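Multicopper oxidase (Pseudomonas thermotolerans, PDB 6VOW) probably oxidises phenolic substrates at one copper site and passes the electrons to a copper cluster that reduces dioxygen to water, as laccases do. Local coordinates at residues E128-F133 / P310-A315; Y244-H249 / I408-D413; P264-D269 / T412-L417; M395-L400 / A423-V428. One frame throughout, in Å; residues are numbered along the deposited sequence.

Interaction 1: E128-F133 / P310-A315; sequences EDAGNF and PANPVA
Asn312 meets Ala130 through both ends of its carboxamide. ND2 donates to Ala130 O over 2.8 Å, arriving in the plane of that carbonyl. OD1 accepts from Ala130 N at 2.9 Å, with an N-H...O angle of 151°. In this second bond the donor stands above the plane of the Asn312 carbonyl, 44° out of it. One side chain thus serves the N-H and the C=O of a single residue, just before strand 131-136 begins. The reach depends on Asn312 CG standing beside its own backbone N and anti to the carbonyl carbon (chi1 -72°).

Oxygen-to-carbon contacts close in beside the pair. Asp129 OD1 lies 3.4 Å from Asn312 CB, and the two side chains cross obliquely. Pro313 sets CD against the backbone oxygen of Glu128, with 3.2 Å from Glu128 O to Pro313 CD. Pro313 is also the centre of an inverse gamma turn, which Val314 N and Asn312 O close with a weak bond.

The second shell fixes these groups. Arg99 forms a salt bridge with Asp129 OD1, and Gln75 donates to Glu128 O. His249, from strand 249-255, packs on Asp129 and Asn312. The contact therefore ties the long connection between strands 288-296 and 323-329 to the first of the cupredoxin-like domains. The Asp129 side chain is about 12 Å from a bound copper.

A backbone amide and carbonyl are satisfied here by an amide side chain, in a pairing that needs no net charge. The charge of Asp129 is probably balanced by Arg99.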
loop_
_atom_site.group_PDB
_atom_site.type_symbol
_atom_site.label_atom_id
_atom_site.label_comp_id
_atom_site.label_asym_id
_atom_site.label_seq_id
_atom_site.Cartn_x
_atom_site.Cartn_y
_atom_site.Cartn_z
ATOM N N GLU A 128 -14.828 4.641 5.757
ATOM C CA GLU A 128 -15.073 4.459 7.152
ATOM C C GLU A 128 -13.822 4.267 8.010
ATOM O O GLU A 128 -13.984 4.234 9.252
ATOM C CB GLU A 128 -15.996 3.238 7.405
ATOM C CG GLU A 128 -17.343 3.289 6.659
ATOM C CD GLU A 128 -18.363 4.284 7.228
ATOM O OE1 GLU A 128 -18.078 4.993 8.211
ATOM O OE2 GLU A 128 -19.478 4.358 6.702
ATOM N N ASP A 129 -12.638 4.100 7.374
ATOM C CA ASP A 129 -11.376 3.902 8.075
ATOM C C ASP A 129 -10.502 5.038 7.775
ATOM O O ASP A 129 -10.297 5.431 6.601
ATOM C CB ASP A 129 -10.661 2.658 7.640
ATOM C CG ASP A 129 -11.479 1.397 7.863
ATOM O OD1 ASP A 129 -12.293 1.301 8.787
ATOM O OD2 ASP A 129 -11.360 0.496 7.064
ATOM N N ALA A 130 -10.025 5.614 8.852
ATOM C CA ALA A 130 -9.060 6.681 8.755
ATOM C C ALA A 130 -7.735 6.048 8.620
ATOM O O ALA A 130 -7.519 4.908 9.046
ATOM C CB ALA A 130 -9.076 7.535 9.995
ATOM N N GLY A 131 -6.870 6.806 8.006
ATOM C CA GLY A 131 -5.520 6.472 7.825
ATOM C C GLY A 131 -5.070 6.523 6.409
ATOM O O GLY A 131 -5.632 7.244 5.584
ATOM N N ASN A 132 -3.999 5.788 6.161
ATOM C CA ASN A 132 -3.179 5.878 4.934
ATOM C C ASN A 132 -3.523 4.768 4.037
ATOM O O ASN A 132 -3.380 3.608 4.464
ATOM C CB ASN A 132 -1.689 5.704 5.328
ATOM C CG ASN A 132 -1.249 6.817 6.238
ATOM O OD1 ASN A 132 -1.527 8.010 5.956
ATOM N ND2 ASN A 132 -0.587 6.472 7.329
ATOM N N PHE A 133 -3.937 5.092 2.821
ATOM C CA PHE A 133 -4.286 4.030 1.879
ATOM C C PHE A 133 -3.567 4.469 0.653
ATOM O O PHE A 133 -2.805 5.493 0.661
ATOM C CB PHE A 133 -5.837 3.913 1.731
ATOM C CG PHE A 133 -6.465 3.554 2.981
ATOM C CD1 PHE A 133 -6.408 2.298 3.434
ATOM C CD2 PHE A 133 -6.915 4.557 3.829
ATOM C CE1 PHE A 133 -6.911 1.971 4.677
ATOM C CE2 PHE A 133 -7.368 4.276 5.078
ATOM C CZ PHE A 133 -7.401 2.959 5.501
ATOM N N PRO A 310 -7.769 6.451 17.500
ATOM C CA PRO A 310 -8.897 5.546 17.714
ATOM C C PRO A 310 -8.988 4.448 16.653
ATOM O O PRO A 310 -8.794 4.673 15.450
ATOM C CB PRO A 310 -10.091 6.441 17.595
ATOM C CG PRO A 310 -9.600 7.782 17.055
ATOM C CD PRO A 310 -8.168 7.861 17.200
ATOM N N ALA A 311 -9.307 3.248 17.108
ATOM C CA ALA A 311 -9.446 2.115 16.216
ATOM C C ALA A 311 -10.460 2.445 15.130
ATOM O O ALA A 311 -11.485 3.014 15.363
ATOM C CB ALA A 311 -9.863 0.875 16.988
ATOM N N ASN A 312 -10.126 2.124 13.906
ATOM C CA ASN A 312 -11.148 2.007 12.847
ATOM C C ASN A 312 -12.248 0.955 13.158
ATOM O O ASN A 312 -11.979 0.011 13.897
ATOM C CB ASN A 312 -10.385 1.740 11.585
ATOM C CG ASN A 312 -9.688 2.971 11.161
ATOM O OD1 ASN A 312 -10.250 4.041 11.312
ATOM N ND2 ASN A 312 -8.457 2.869 10.707
ATOM N N PRO A 313 -13.472 1.141 12.636
ATOM C CA PRO A 313 -14.592 0.252 12.880
ATOM C C PRO A 313 -14.530 -1.058 12.069
ATOM O O PRO A 313 -15.349 -1.286 11.175
ATOM C CB PRO A 313 -15.812 1.096 12.423
ATOM C CG PRO A 313 -15.254 1.904 11.303
ATOM C CD PRO A 313 -13.903 2.321 11.820
ATOM N N VAL A 314 -13.586 -1.913 12.424
ATOM C CA VAL A 314 -13.353 -3.170 11.746
ATOM C C VAL A 314 -13.945 -4.263 12.613
ATOM O O VAL A 314 -13.958 -4.198 13.809
ATOM C CB VAL A 314 -11.860 -3.407 11.604
ATOM C CG1 VAL A 314 -11.597 -4.508 10.609
ATOM C CG2 VAL A 314 -11.142 -2.157 11.193
ATOM N N ALA A 315 -14.433 -5.299 11.971
ATOM C CA ALA A 315 -15.148 -6.351 12.656
ATOM C C ALA A 315 -14.144 -7.245 13.403
ATOM O O ALA A 315 -13.314 -7.884 12.792
ATOM C CB ALA A 315 -15.988 -7.139 11.627
#

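Interaction 2: Y244-H249 / I408-D413; sequences YALDGH and IPYFTD
Asp247 and Thr412 have the nearest CA atoms, 5.3 Å apart. Strands 244-246 and 410-412 do not pair. Their axes pass 7.9 Å from each other, at 51° between the chain directions. Segment 244-249 makes a tight hairpin, in which Leu246 and His249 exchange two backbone hydrogen bonds round a type I' turn at Asp247 and Gly248. The tip of this hairpin, from the middle cupredoxin-like sheet, abuts the outermost strand 410-412 of a sheet in the last domain.

The Asp247 and Thr412 side chains run alongside each other in the same direction. Thr412 OG1 is 2.8 Å from Asp247 OD2, though Thr414 O competes for the hydroxyl proton. Asp247 OD1 accepts from Arg267 N. An alanine here would probably leave Arg267 N without that acceptor and Thr412 OG1 with one partner fewer.

Leu246 CD1 touches Tyr410 CD2 at 3.7 Å, the two side chains crossing at about a right angle. His249 CB rests 3.4 Å from Phe411 O. A water at the edge of the His249 ring lies 3.0 Å from His249 NE2 and 2.6 Å from Asp413 OD2. The strongest polar partner of Asp413 is Arg267.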
loop_
_atom_site.group_PDB
_atom_site.type_symbol
_atom_site.label_atom_id
_atom_site.label_comp_id
_atom_site.label_asym_id
_atom_site.label_seq_id
_atom_site.Cartn_x
_atom_site.Cartn_y
_atom_site.Cartn_z
ATOM N N TYR A 244 2.420 4.770 15.034
ATOM C CA TYR A 244 1.031 4.976 15.494
ATOM C C TYR A 244 0.003 4.217 14.725
ATOM O O TYR A 244 -1.156 4.042 15.205
ATOM C CB TYR A 244 0.664 6.424 15.406
ATOM C CG TYR A 244 0.992 7.221 16.642
ATOM C CD1 TYR A 244 2.293 7.327 17.081
ATOM C CD2 TYR A 244 0.006 7.785 17.394
ATOM C CE1 TYR A 244 2.613 8.055 18.225
ATOM C CE2 TYR A 244 0.277 8.503 18.528
ATOM C CZ TYR A 244 1.571 8.656 18.924
ATOM O OH TYR A 244 1.780 9.366 20.016
ATOM N N ALA A 245 0.359 3.834 13.512
ATOM C CA ALA A 245 -0.521 3.020 12.692
ATOM C C ALA A 245 0.208 2.310 11.595
ATOM O O ALA A 245 1.162 2.847 11.020
ATOM C CB ALA A 245 -1.565 3.887 12.035
ATOM N N LEU A 246 -0.337 1.155 11.244
ATOM C CA LEU A 246 0.222 0.284 10.164
ATOM C C LEU A 246 -0.856 -0.121 9.175
ATOM O O LEU A 246 -1.932 -0.724 9.569
ATOM C CB LEU A 246 0.839 -0.955 10.748
ATOM C CG LEU A 246 1.637 -0.862 12.018
ATOM C CD1 LEU A 246 1.951 -2.289 12.555
ATOM C CD2 LEU A 246 2.878 -0.019 11.782
ATOM N N ASP A 247 -0.598 0.245 7.911
ATOM C CA ASP A 247 -1.438 -0.150 6.794
ATOM C C ASP A 247 -2.861 0.375 7.073
ATOM O O ASP A 247 -3.847 -0.329 6.971
ATOM C CB ASP A 247 -1.355 -1.672 6.633
ATOM C CG ASP A 247 0.122 -2.174 6.614
ATOM O OD1 ASP A 247 0.921 -1.648 5.859
ATOM O OD2 ASP A 247 0.497 -3.035 7.428
ATOM N N GLY A 248 -2.904 1.649 7.431
ATOM C CA GLY A 248 -4.167 2.409 7.692
ATOM C C GLY A 248 -4.956 2.040 8.947
ATOM O O GLY A 248 -6.155 2.340 9.043
ATOM N N HIS A 249 -4.325 1.372 9.919
ATOM C CA HIS A 249 -5.022 0.980 11.144
ATOM C C HIS A 249 -4.203 1.249 12.390
ATOM O O HIS A 249 -3.056 0.812 12.492
ATOM C CB HIS A 249 -5.402 -0.438 11.075
ATOM C CG HIS A 249 -6.390 -0.681 10.023
ATOM N ND1 HIS A 249 -7.742 -0.517 10.204
ATOM C CD2 HIS A 249 -6.208 -0.951 8.722
ATOM C CE1 HIS A 249 -8.355 -0.759 9.059
ATOM N NE2 HIS A 249 -7.437 -1.020 8.146
ATOM N N ILE A 408 2.544 -8.467 17.944
ATOM C CA ILE A 408 1.543 -7.701 18.667
ATOM C C ILE A 408 0.412 -7.586 17.685
ATOM O O ILE A 408 0.563 -6.890 16.683
ATOM C CB ILE A 408 2.008 -6.285 19.009
ATOM C CG1 ILE A 408 3.247 -6.380 19.925
ATOM C CG2 ILE A 408 0.819 -5.497 19.610
ATOM C CD1 ILE A 408 3.743 -5.038 20.376
ATOM N N PRO A 409 -0.710 -8.257 17.974
ATOM C CA PRO A 409 -1.768 -8.415 16.990
ATOM C C PRO A 409 -2.278 -7.110 16.508
ATOM O O PRO A 409 -2.554 -6.233 17.327
ATOM C CB PRO A 409 -2.890 -9.099 17.794
ATOM C CG PRO A 409 -2.185 -9.861 18.821
ATOM C CD PRO A 409 -1.059 -8.957 19.247
ATOM N N TYR A 410 -2.455 -7.005 15.193
ATOM C CA TYR A 410 -2.857 -5.751 14.601
ATOM C C TYR A 410 -3.609 -6.051 13.347
ATOM O O TYR A 410 -3.553 -7.195 12.842
ATOM C CB TYR A 410 -1.620 -4.884 14.305
ATOM C CG TYR A 410 -0.664 -5.504 13.285
ATOM C CD1 TYR A 410 0.092 -6.644 13.575
ATOM C CD2 TYR A 410 -0.520 -4.927 12.017
ATOM C CE1 TYR A 410 0.950 -7.188 12.615
ATOM C CE2 TYR A 410 0.339 -5.415 11.088
ATOM C CZ TYR A 410 1.065 -6.546 11.384
ATOM O OH TYR A 410 1.878 -6.961 10.391
ATOM N N PHE A 411 -4.348 -5.048 12.897
ATOM C CA PHE A 411 -5.188 -5.085 11.692
ATOM C C PHE A 411 -4.477 -4.469 10.543
ATOM O O PHE A 411 -3.835 -3.464 10.675
ATOM C CB PHE A 411 -6.470 -4.260 11.861
ATOM C CG PHE A 411 -7.546 -4.955 12.684
ATOM C CD1 PHE A 411 -8.347 -5.954 12.110
ATOM C CD2 PHE A 411 -7.790 -4.550 13.992
ATOM C CE1 PHE A 411 -9.302 -6.605 12.839
ATOM C CE2 PHE A 411 -8.789 -5.177 14.750
ATOM C CZ PHE A 411 -9.539 -6.204 14.166
ATOM N N THR A 412 -4.666 -5.033 9.383
ATOM C CA THR A 412 -3.958 -4.638 8.188
ATOM C C THR A 412 -4.607 -5.351 7.033
ATOM O O THR A 412 -5.324 -6.298 7.254
ATOM C CB THR A 412 -2.453 -5.011 8.322
ATOM O OG1 THR A 412 -1.792 -4.697 7.125
ATOM C CG2 THR A 412 -2.254 -6.463 8.639
ATOM N N ASP A 413 -4.362 -4.857 5.805
ATOM C CA ASP A 413 -4.759 -5.468 4.536
ATOM C C ASP A 413 -3.557 -6.265 3.953
ATOM O O ASP A 413 -3.674 -7.020 2.945
ATOM C CB ASP A 413 -5.252 -4.393 3.556
ATOM C CG ASP A 413 -4.236 -3.235 3.359
ATOM O OD1 ASP A 413 -3.134 -3.516 2.832
ATOM O OD2 ASP A 413 -4.514 -2.039 3.718
HETATM O O HOH W 1 -6.513 -1.758 5.377
HETATM O O HOH W 2 -2.780 -1.749 12.594
#

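Interaction 3: P264-D269 / T412-L417; sequences PGMRID and TDTYLL
Met266 and Thr414 have the nearest CA atoms, 6.9 Å apart, and side chains do the joining. This is a buried interface between the middle cupredoxin-like domain, at the start of strand 267-273, and strand 414-417 of the last domain. Its main feature is an end-on, two-nitrogen salt bridge.

Arg267 and Asp413 meet tip to tip. NH2 donates to Asp413 OD2 at 2.7 Å, and NH1 donates to Asp413 OD1 at 3.2 Å. Both oxygens use their syn lone pairs. The guanidinium and carboxylate planes are only 5° apart, so the two groups form one flat unit. The arginine chain is bent on the way: chi2 of 91° swings CD aside, and the next torsion turns NE.

Other bonds fix the rotation of the guanidinium. NH1 also donates in plane to Gly265 O over 2.9 Å, and NE donates to Asn132 O. On the acid side, Asp413 OD1 takes a second donor, Thr414 OG1, on its anti lone pair at 2.8 Å. The same OD1 is hydrogen-bonded to His96 NE2, and Thr414 OG1 to His391 ND1. Both histidines line the Cu-O-Cu pocket, and His391 is a copper ligand as well. Asp413 and Thr414 are thus second-shell to the copper cluster and probably help to position these histidines, with Arg267 holding Asp413 from behind.

Beyond the polar pair the packing turns apolar. Met266 CG lies 4.1 Å from Thr414 CG2. Farther along, Met266 SD sits 4.1 Å from Leu416 CB.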
loop_
_atom_site.group_PDB
_atom_site.type_symbol
_atom_site.label_atom_id
_atom_site.label_comp_id
_atom_site.label_asym_id
_atom_site.label_seq_id
_atom_site.Cartn_x
_atom_site.Cartn_y
_atom_site.Cartn_z
ATOM N N PRO A 264 6.033 -3.566 -0.174
ATOM C CA PRO A 264 5.244 -2.872 -1.219
ATOM C C PRO A 264 3.778 -2.819 -0.824
ATOM O O PRO A 264 3.185 -3.834 -0.284
ATOM C CB PRO A 264 5.496 -3.698 -2.468
ATOM C CG PRO A 264 6.725 -4.534 -2.173
ATOM C CD PRO A 264 6.748 -4.754 -0.704
ATOM N N GLY A 265 3.230 -1.615 -0.959
ATOM C CA GLY A 265 1.834 -1.407 -0.587
ATOM C C GLY A 265 1.522 -1.285 0.887
ATOM O O GLY A 265 0.349 -1.196 1.279
ATOM N N MET A 266 2.560 -1.239 1.711
ATOM C CA MET A 266 2.410 -0.966 3.106
ATOM C C MET A 266 2.601 0.474 3.425
ATOM O O MET A 266 3.259 1.225 2.749
ATOM C CB MET A 266 3.385 -1.816 3.932
ATOM C CG MET A 266 3.043 -3.301 3.812
ATOM S SD MET A 266 4.325 -4.300 4.586
ATOM C CE MET A 266 3.945 -4.263 6.307
ATOM N N ARG A 267 2.008 0.855 4.523
ATOM C CA ARG A 267 2.103 2.233 4.976
ATOM C C ARG A 267 2.256 2.244 6.463
ATOM O O ARG A 267 1.870 1.318 7.161
ATOM C CB ARG A 267 0.782 2.935 4.621
ATOM C CG ARG A 267 0.418 2.982 3.166
ATOM C CD ARG A 267 -0.424 1.811 2.724
ATOM N NE ARG A 267 -1.758 1.680 3.363
ATOM C CZ ARG A 267 -2.382 0.519 3.486
ATOM N NH1 ARG A 267 -1.789 -0.611 3.116
ATOM N NH2 ARG A 267 -3.557 0.459 4.058
ATOM N N ILE A 268 2.749 3.346 6.964
ATOM C CA ILE A 268 2.809 3.571 8.383
ATOM C C ILE A 268 2.601 5.040 8.633
ATOM O O ILE A 268 2.915 5.906 7.804
ATOM C CB ILE A 268 4.204 3.189 9.017
ATOM C CG1 ILE A 268 5.430 3.927 8.399
ATOM C CG2 ILE A 268 4.426 1.708 8.903
ATOM C CD1 ILE A 268 6.714 3.517 9.078
ATOM N N ASP A 269 2.147 5.311 9.833
ATOM C CA ASP A 269 2.255 6.677 10.376
ATOM C C ASP A 269 3.344 6.560 11.390
ATOM O O ASP A 269 3.255 5.738 12.313
ATOM C CB ASP A 269 1.028 7.064 11.125
ATOM C CG ASP A 269 -0.120 7.459 10.222
ATOM O OD1 ASP A 269 0.082 8.292 9.320
ATOM O OD2 ASP A 269 -1.242 6.962 10.462
ATOM N N THR A 412 -4.666 -5.033 9.383
ATOM C CA THR A 412 -3.958 -4.638 8.188
ATOM C C THR A 412 -4.607 -5.351 7.033
ATOM O O THR A 412 -5.324 -6.298 7.254
ATOM C CB THR A 412 -2.453 -5.011 8.322
ATOM O OG1 THR A 412 -1.792 -4.697 7.125
ATOM C CG2 THR A 412 -2.254 -6.463 8.639
ATOM N N ASP A 413 -4.362 -4.857 5.805
ATOM C CA ASP A 413 -4.759 -5.468 4.536
ATOM C C ASP A 413 -3.557 -6.265 3.953
ATOM O O ASP A 413 -3.674 -7.020 2.945
ATOM C CB ASP A 413 -5.252 -4.393 3.556
ATOM C CG ASP A 413 -4.236 -3.235 3.359
ATOM O OD1 ASP A 413 -3.134 -3.516 2.832
ATOM O OD2 ASP A 413 -4.514 -2.039 3.718
ATOM N N THR A 414 -2.392 -6.128 4.602
ATOM C CA THR A 414 -1.189 -6.783 4.115
ATOM C C THR A 414 -0.294 -7.328 5.173
ATOM O O THR A 414 -0.065 -6.695 6.145
ATOM C CB THR A 414 -0.478 -5.814 3.191
ATOM O OG1 THR A 414 -1.405 -5.597 2.161
ATOM C CG2 THR A 414 0.766 -6.421 2.493
ATOM N N TYR A 415 0.198 -8.533 4.969
ATOM C CA TYR A 415 1.191 -9.093 5.867
ATOM C C TYR A 415 2.437 -9.453 5.069
ATOM O O TYR A 415 2.367 -10.173 4.087
ATOM C CB TYR A 415 0.717 -10.344 6.579
ATOM C CG TYR A 415 1.730 -10.789 7.592
ATOM C CD1 TYR A 415 2.039 -9.940 8.676
ATOM C CD2 TYR A 415 2.416 -12.017 7.488
ATOM C CE1 TYR A 415 2.978 -10.282 9.615
ATOM C CE2 TYR A 415 3.385 -12.377 8.456
ATOM C CZ TYR A 415 3.651 -11.505 9.532
ATOM O OH TYR A 415 4.593 -11.765 10.559
ATOM N N LEU A 416 3.575 -8.965 5.508
ATOM C CA LEU A 416 4.850 -9.273 4.833
ATOM C C LEU A 416 5.352 -10.655 5.331
ATOM O O LEU A 416 5.916 -10.832 6.457
ATOM C CB LEU A 416 5.867 -8.107 5.054
ATOM C CG LEU A 416 7.213 -8.147 4.363
ATOM C CD1 LEU A 416 7.130 -8.238 2.850
ATOM C CD2 LEU A 416 8.016 -6.940 4.776
ATOM N N LEU A 417 5.098 -11.627 4.479
ATOM C CA LEU A 417 5.270 -13.015 4.806
ATOM C C LEU A 417 6.677 -13.443 4.529
ATOM O O LEU A 417 7.081 -13.588 3.355
ATOM C CB LEU A 417 4.320 -13.842 3.988
ATOM C CG LEU A 417 4.167 -15.267 4.497
ATOM C CD1 LEU A 417 3.657 -15.302 5.907
ATOM C CD2 LEU A 417 3.182 -15.980 3.535
#

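Interaction 4: M395-L400 / A423-V428; sequences MVFKVL and ARVALV
Both methyls of Val425 straddle CD1 of the Phe397 ring, CG1 reaching on to CG and CG2 to CE1. Ring atom CD1 lies 3.4 Å from Val425 CG1 and 3.5 Å from Val425 CG2. Phe397 CG stands between the backbone N and the carbonyl carbon (chi1 52°), which brings the ring to Val425. Its CB packs separately against Leu427 CB. At the far end Met395 bends over so that CE reaches Leu427 CD1 at 3.7 Å. An alanine in place of Phe397 would probably open a gap beside both Val425 methyls and uncover part of Tyr415, which the ring also touches.

The other face of the sheet carries a second fit. Ala426 has only a methyl, and Leu400 fills the shallow place over it, with CD1 3.6 Å from Ala426 CB. Lys398, paired with Ala426, runs extended away from the contact to a salt bridge with Glu316.

The backbones form an antiparallel ladder that ends in what looks like a classic beta bulge, Leu400 and Ser401 opposite Arg424. Lys398 and Ala426 are a hydrogen-bonded pair: Lys398 N to Ala426 O is 2.7 Å and nearly straight at 177°, while Ala426 N to Lys398 O is 2.9 Å. Val399 and Val425 follow as a non-hydrogen-bonded pair. Leu400 N then donates to Arg424 O at 2.8 Å.

These two strands are inner members of a sheet in the C-terminal cupredoxin-like domain. Strand 375-382 lies beyond 422-428, and its Phe378 packs on Val425 and Leu427. Strand 410-412 borders 397-402, while Tyr415 of strand 414-417 packs on Phe397, Val399 and Ala423.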
loop_
_atom_site.group_PDB
_atom_site.type_symbol
_atom_site.label_atom_id
_atom_site.label_comp_id
_atom_site.label_asym_id
_atom_site.label_seq_id
_atom_site.Cartn_x
_atom_site.Cartn_y
_atom_site.Cartn_z
ATOM N N MET A 395 -11.282 -6.430 2.573
ATOM C CA MET A 395 -11.347 -6.816 3.934
ATOM C C MET A 395 -10.050 -6.538 4.627
ATOM O O MET A 395 -8.997 -6.414 4.028
ATOM C CB MET A 395 -11.630 -8.285 4.030
ATOM C CG MET A 395 -13.122 -8.595 4.117
ATOM S SD MET A 395 -13.733 -9.909 3.051
ATOM C CE MET A 395 -12.693 -11.298 3.413
ATOM N N VAL A 396 -10.172 -6.433 5.929
ATOM C CA VAL A 396 -9.049 -6.175 6.778
ATOM C C VAL A 396 -8.854 -7.396 7.648
ATOM O O VAL A 396 -9.822 -7.897 8.204
ATOM C CB VAL A 396 -9.364 -4.937 7.610
ATOM C CG1 VAL A 396 -8.689 -4.999 8.928
ATOM C CG2 VAL A 396 -8.901 -3.703 6.838
ATOM N N PHE A 397 -7.625 -7.877 7.778
ATOM C CA PHE A 397 -7.430 -8.996 8.671
ATOM C C PHE A 397 -6.580 -8.535 9.831
ATOM O O PHE A 397 -5.901 -7.510 9.757
ATOM C CB PHE A 397 -6.829 -10.223 7.963
ATOM C CG PHE A 397 -5.590 -9.924 7.199
ATOM C CD1 PHE A 397 -4.364 -9.867 7.836
ATOM C CD2 PHE A 397 -5.648 -9.702 5.832
ATOM C CE1 PHE A 397 -3.208 -9.557 7.079
ATOM C CE2 PHE A 397 -4.539 -9.437 5.088
ATOM C CZ PHE A 397 -3.304 -9.367 5.699
ATOM N N LYS A 398 -6.667 -9.287 10.902
ATOM C CA LYS A 398 -5.895 -9.077 12.115
ATOM C C LYS A 398 -4.810 -10.114 12.181
ATOM O O LYS A 398 -5.076 -11.304 12.091
ATOM C CB LYS A 398 -6.809 -9.262 13.342
ATOM C CG LYS A 398 -6.164 -8.867 14.649
ATOM C CD LYS A 398 -7.116 -8.860 15.790
ATOM C CE LYS A 398 -6.646 -7.880 16.845
ATOM N NZ LYS A 398 -7.652 -7.886 17.960
ATOM N N VAL A 399 -3.591 -9.681 12.347
ATOM C CA VAL A 399 -2.428 -10.562 12.370
ATOM C C VAL A 399 -2.308 -11.134 13.742
ATOM O O VAL A 399 -2.213 -10.390 14.750
ATOM C CB VAL A 399 -1.161 -9.765 12.083
ATOM C CG1 VAL A 399 0.064 -10.673 12.024
ATOM C CG2 VAL A 399 -1.324 -9.039 10.776
ATOM N N LEU A 400 -2.301 -12.460 13.810
ATOM C CA LEU A 400 -2.407 -13.061 15.124
ATOM C C LEU A 400 -1.002 -13.373 15.629
ATOM O O LEU A 400 -0.510 -12.777 16.644
ATOM C CB LEU A 400 -3.267 -14.307 15.053
ATOM C CG LEU A 400 -4.725 -14.308 15.377
ATOM C CD1 LEU A 400 -5.421 -13.121 14.739
ATOM C CD2 LEU A 400 -5.333 -15.633 14.968
ATOM N N ALA A 423 2.493 -17.649 9.140
ATOM C CA ALA A 423 1.709 -16.675 9.938
ATOM C C ALA A 423 0.164 -16.961 9.964
ATOM O O ALA A 423 -0.460 -17.525 9.029
ATOM C CB ALA A 423 2.040 -15.251 9.502
ATOM N N ARG A 424 -0.438 -16.627 11.089
ATOM C CA ARG A 424 -1.844 -16.843 11.262
ATOM C C ARG A 424 -2.492 -15.468 11.347
ATOM O O ARG A 424 -1.992 -14.536 11.992
ATOM C CB ARG A 424 -2.069 -17.700 12.491
ATOM C CG ARG A 424 -1.655 -19.140 12.261
ATOM C CD ARG A 424 -1.609 -19.960 13.521
ATOM N NE ARG A 424 -2.934 -20.156 14.089
ATOM C CZ ARG A 424 -3.417 -19.535 15.167
ATOM N NH1 ARG A 424 -2.703 -18.628 15.837
ATOM N NH2 ARG A 424 -4.646 -19.833 15.593
ATOM N N VAL A 425 -3.584 -15.366 10.623
ATOM C CA VAL A 425 -4.223 -14.123 10.301
ATOM C C VAL A 425 -5.739 -14.414 10.389
ATOM O O VAL A 425 -6.189 -15.491 9.992
ATOM C CB VAL A 425 -3.713 -13.720 8.888
ATOM C CG1 VAL A 425 -4.788 -13.205 7.983
ATOM C CG2 VAL A 425 -2.631 -12.690 8.981
ATOM N N ALA A 426 -6.518 -13.465 10.901
ATOM C CA ALA A 426 -7.936 -13.652 11.111
ATOM C C ALA A 426 -8.795 -12.458 10.659
ATOM O O ALA A 426 -8.411 -11.305 10.792
ATOM C CB ALA A 426 -8.156 -13.935 12.586
ATOM N N LEU A 427 -9.972 -12.782 10.133
ATOM C CA LEU A 427 -10.853 -11.832 9.517
ATOM C C LEU A 427 -12.269 -12.198 9.761
ATOM O O LEU A 427 -12.572 -13.360 10.028
ATOM C CB LEU A 427 -10.648 -11.841 8.009
ATOM C CG LEU A 427 -10.772 -13.187 7.289
ATOM C CD1 LEU A 427 -12.024 -13.197 6.499
ATOM C CD2 LEU A 427 -9.621 -13.496 6.313
ATOM N N VAL A 428 -13.142 -11.186 9.643
ATOM C CA VAL A 428 -14.565 -11.363 9.433
ATOM C C VAL A 428 -14.843 -11.176 7.966
ATOM O O VAL A 428 -14.368 -10.234 7.381
ATOM C CB VAL A 428 -15.391 -10.370 10.283
ATOM C CG1 VAL A 428 -16.932 -10.598 10.088
ATOM C CG2 VAL A 428 -14.913 -10.472 11.766
#

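How the interactions relate
Interactions 2 and 3 share Thr412 and Asp413 and join the same two domains, since strands 240-246 and 267-273 are neighbours in one sheet. Both are buried, and their polar groups lead to histidines of the copper pocket. Interaction 4 is also buried, but it lies within one sheet and combines a backbone ladder with apolar packing. Strand 410-412 extends that sheet, so 395-400 pairs with the segment used in interaction 2. Interaction 1 is partly buried and lies nearer the surface, with an uncharged amide pairing. It reaches interaction 3 through Asn132, which bonds to Arg267 and Asp269. Asn312 and Val314 pack on His249 of interaction 2, and Val314 on Val396 of interaction 4.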